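Side-chain contact in putative tryptophan halogenase (Xanthomonas campestris pv. campestris, PDB 6Y1W), which probably acts as a flavin-dependent halogenase, using reduced FAD and oxygen to halogenate an aromatic substrate: residues A[352-355]-A[356-360]. Numbering follows the deposited sequence.
Sequences HLIQ and RGIVR. With MES (2-(N-morpholino)-ethanesulfonic acid), chain E.
One face of the H352 imidazole is covered by the aliphatic part of R356, one helical turn on: CG of R356 stands 3.4 Å above the ring plane, displaced toward the NE2 rim, and makes a CH-pi contact 3.7 Å from the ring centroid. Histidine suits the place because its flat ring offers a face to an alkyl chain while ND1 bonds the hydroxyl of S65. The R356 guanidinium is turned 42° from the ring, and it is the aliphatic CG, not the guanidinium, that lies over the face; near the guanidinium plane, at the NH1 edge, sits O3S of a bound MES. Arginine combines that alkyl chain with a cationic head, and reaches both partners because its chain bends at chi2 and chi3, folding CD and the guanidinium round toward the sulfonate. NH1 of R356 donates to O3S of MES at 3.0 Å, while NH2 forms a salt bridge with E384 of helix 371-397.

Q355 approaches the same oxygen from another side. With CG anti to the backbone N (chi1 164°) and the chain extended, its NE2 gives a 3.1 Å hydrogen bond to O3S of MES; glutamine's amide N-H groups serve two acceptors, the second being the carbonyl of S65. V359 brings its methyls beside the sulfonate, an apolar flank.

Where helix 350-363 faces helix 25-39, branched apolar residues fit: CG2 of I354 meets CD1 of I358 at 3.6 Å, and both side chains pack on M30. I354 also touches A27, a predicted FAD-binding residue. The regular i to i+4 backbone ladder fixes this spacing, V359 N to Q355 O being 2.8 Å and nearly straight at 175°.

Two donors from neighbouring residues thus converge on one sulfonate oxygen, and the cationic arginine would complement the anion's charge. MES probably came from the crystallisation liquor, so the site can accommodate an anion in the crystal, which does not identify a natural ligand.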
loop_
_atom_site.group_PDB
_atom_site.type_symbol
_atom_site.label_atom_id
_atom_site.label_comp_id
_atom_site.label_asym_id
_atom_site.label_seq_id
_atom_site.Cartn_x
_atom_site.Cartn_y
_atom_site.Cartn_z
ATOM N N HIS A 352 -12.601 4.633 13.745
ATOM C CA HIS A 352 -11.666 4.596 12.624
ATOM C C HIS A 352 -12.396 4.697 11.294
ATOM O O HIS A 352 -11.948 5.397 10.375
ATOM C CB HIS A 352 -10.863 3.303 12.707
ATOM C CG HIS A 352 -10.098 3.010 11.459
ATOM N ND1 HIS A 352 -8.850 3.541 11.212
ATOM C CD2 HIS A 352 -10.399 2.229 10.395
ATOM C CE1 HIS A 352 -8.409 3.096 10.042
ATOM N NE2 HIS A 352 -9.330 2.290 9.533
ATOM N N LEU A 353 -13.516 3.979 11.161
ATOM C CA LEU A 353 -14.222 4.013 9.893
ATOM C C LEU A 353 -14.859 5.366 9.643
ATOM O O LEU A 353 -14.940 5.783 8.492
ATOM C CB LEU A 353 -15.274 2.908 9.834
ATOM C CG LEU A 353 -14.609 1.548 9.578
ATOM C CD1 LEU A 353 -15.588 0.431 9.951
ATOM C CD2 LEU A 353 -14.089 1.380 8.150
ATOM N N ILE A 354 -15.296 6.064 10.698
ATOM C CA ILE A 354 -15.725 7.458 10.540
ATOM C C ILE A 354 -14.564 8.307 10.045
ATOM O O ILE A 354 -14.687 9.078 9.081
ATOM C CB ILE A 354 -16.282 8.000 11.869
ATOM C CG1 ILE A 354 -17.585 7.268 12.229
ATOM C CG2 ILE A 354 -16.593 9.505 11.698
ATOM C CD1 ILE A 354 -18.044 7.531 13.695
ATOM N N GLN A 355 -13.415 8.203 10.727
ATOM C CA GLN A 355 -12.250 8.998 10.362
ATOM C C GLN A 355 -11.840 8.737 8.923
ATOM O O GLN A 355 -11.536 9.680 8.179
ATOM C CB GLN A 355 -11.086 8.673 11.292
ATOM C CG GLN A 355 -9.747 9.156 10.752
ATOM C CD GLN A 355 -8.615 8.892 11.731
ATOM O OE1 GLN A 355 -8.853 8.687 12.950
ATOM N NE2 GLN A 355 -7.373 8.949 11.235
ATOM N N ARG A 356 -11.828 7.457 8.501
ATOM C CA ARG A 356 -11.432 7.184 7.110
ATOM C C ARG A 356 -12.378 7.854 6.121
ATOM O O ARG A 356 -11.943 8.396 5.097
ATOM C CB ARG A 356 -11.396 5.677 6.827
ATOM C CG ARG A 356 -10.299 4.939 7.584
ATOM C CD ARG A 356 -8.881 5.409 7.180
ATOM N NE ARG A 356 -8.731 5.281 5.739
ATOM C CZ ARG A 356 -8.217 6.215 4.946
ATOM N NH1 ARG A 356 -7.797 7.377 5.450
ATOM N NH2 ARG A 356 -8.138 5.983 3.633
ATOM N N GLY A 357 -13.680 7.795 6.383
ATOM C CA GLY A 357 -14.622 8.416 5.468
ATOM C C GLY A 357 -14.384 9.913 5.375
ATOM O O GLY A 357 -14.506 10.506 4.299
ATOM N N ILE A 358 -14.057 10.541 6.509
ATOM C CA ILE A 358 -13.832 11.993 6.552
ATOM C C ILE A 358 -12.523 12.352 5.846
ATOM O O ILE A 358 -12.463 13.265 5.000
ATOM C CB ILE A 358 -13.803 12.474 8.020
ATOM C CG1 ILE A 358 -15.165 12.315 8.676
ATOM C CG2 ILE A 358 -13.294 13.954 8.096
ATOM C CD1 ILE A 358 -15.106 12.398 10.219
ATOM N N VAL A 359 -11.440 11.683 6.235
ATOM C CA VAL A 359 -10.132 11.974 5.669
ATOM C C VAL A 359 -10.145 11.717 4.170
ATOM O O VAL A 359 -9.608 12.508 3.384
ATOM C CB VAL A 359 -9.043 11.146 6.376
ATOM C CG1 VAL A 359 -7.678 11.255 5.614
ATOM C CG2 VAL A 359 -8.877 11.666 7.801
ATOM N N ARG A 360 -10.780 10.628 3.744
ATOM C CA ARG A 360 -10.837 10.365 2.309
ATOM C C ARG A 360 -11.618 11.452 1.591
ATOM O O ARG A 360 -11.227 11.875 0.496
ATOM C CB ARG A 360 -11.470 9.005 2.024
ATOM C CG ARG A 360 -11.281 8.577 0.563
ATOM C CD ARG A 360 -12.084 7.319 0.268
ATOM N NE ARG A 360 -11.760 6.270 1.243
ATOM C CZ ARG A 360 -12.608 5.791 2.147
ATOM N NH1 ARG A 360 -13.860 6.233 2.240
ATOM N NH2 ARG A 360 -12.174 4.847 2.986
HETATM O O1 MES E . -1.543 12.009 5.280
HETATM C C2 MES E . -1.048 11.526 6.527
HETATM C C3 MES E . -2.160 10.927 7.385
HETATM N N4 MES E . -2.819 9.916 6.564
HETATM C C5 MES E . -3.212 10.224 5.202
HETATM C C6 MES E . -2.920 11.714 5.034
HETATM C C7 MES E . -3.303 8.693 7.216
HETATM C C8 MES E . -4.819 8.816 7.263
HETATM S S MES E . -5.609 7.762 8.306
HETATM O O1S MES E . -5.649 6.351 7.872
HETATM O O2S MES E . -5.055 7.776 9.677
HETATM O O3S MES E . -6.966 8.343 8.197
#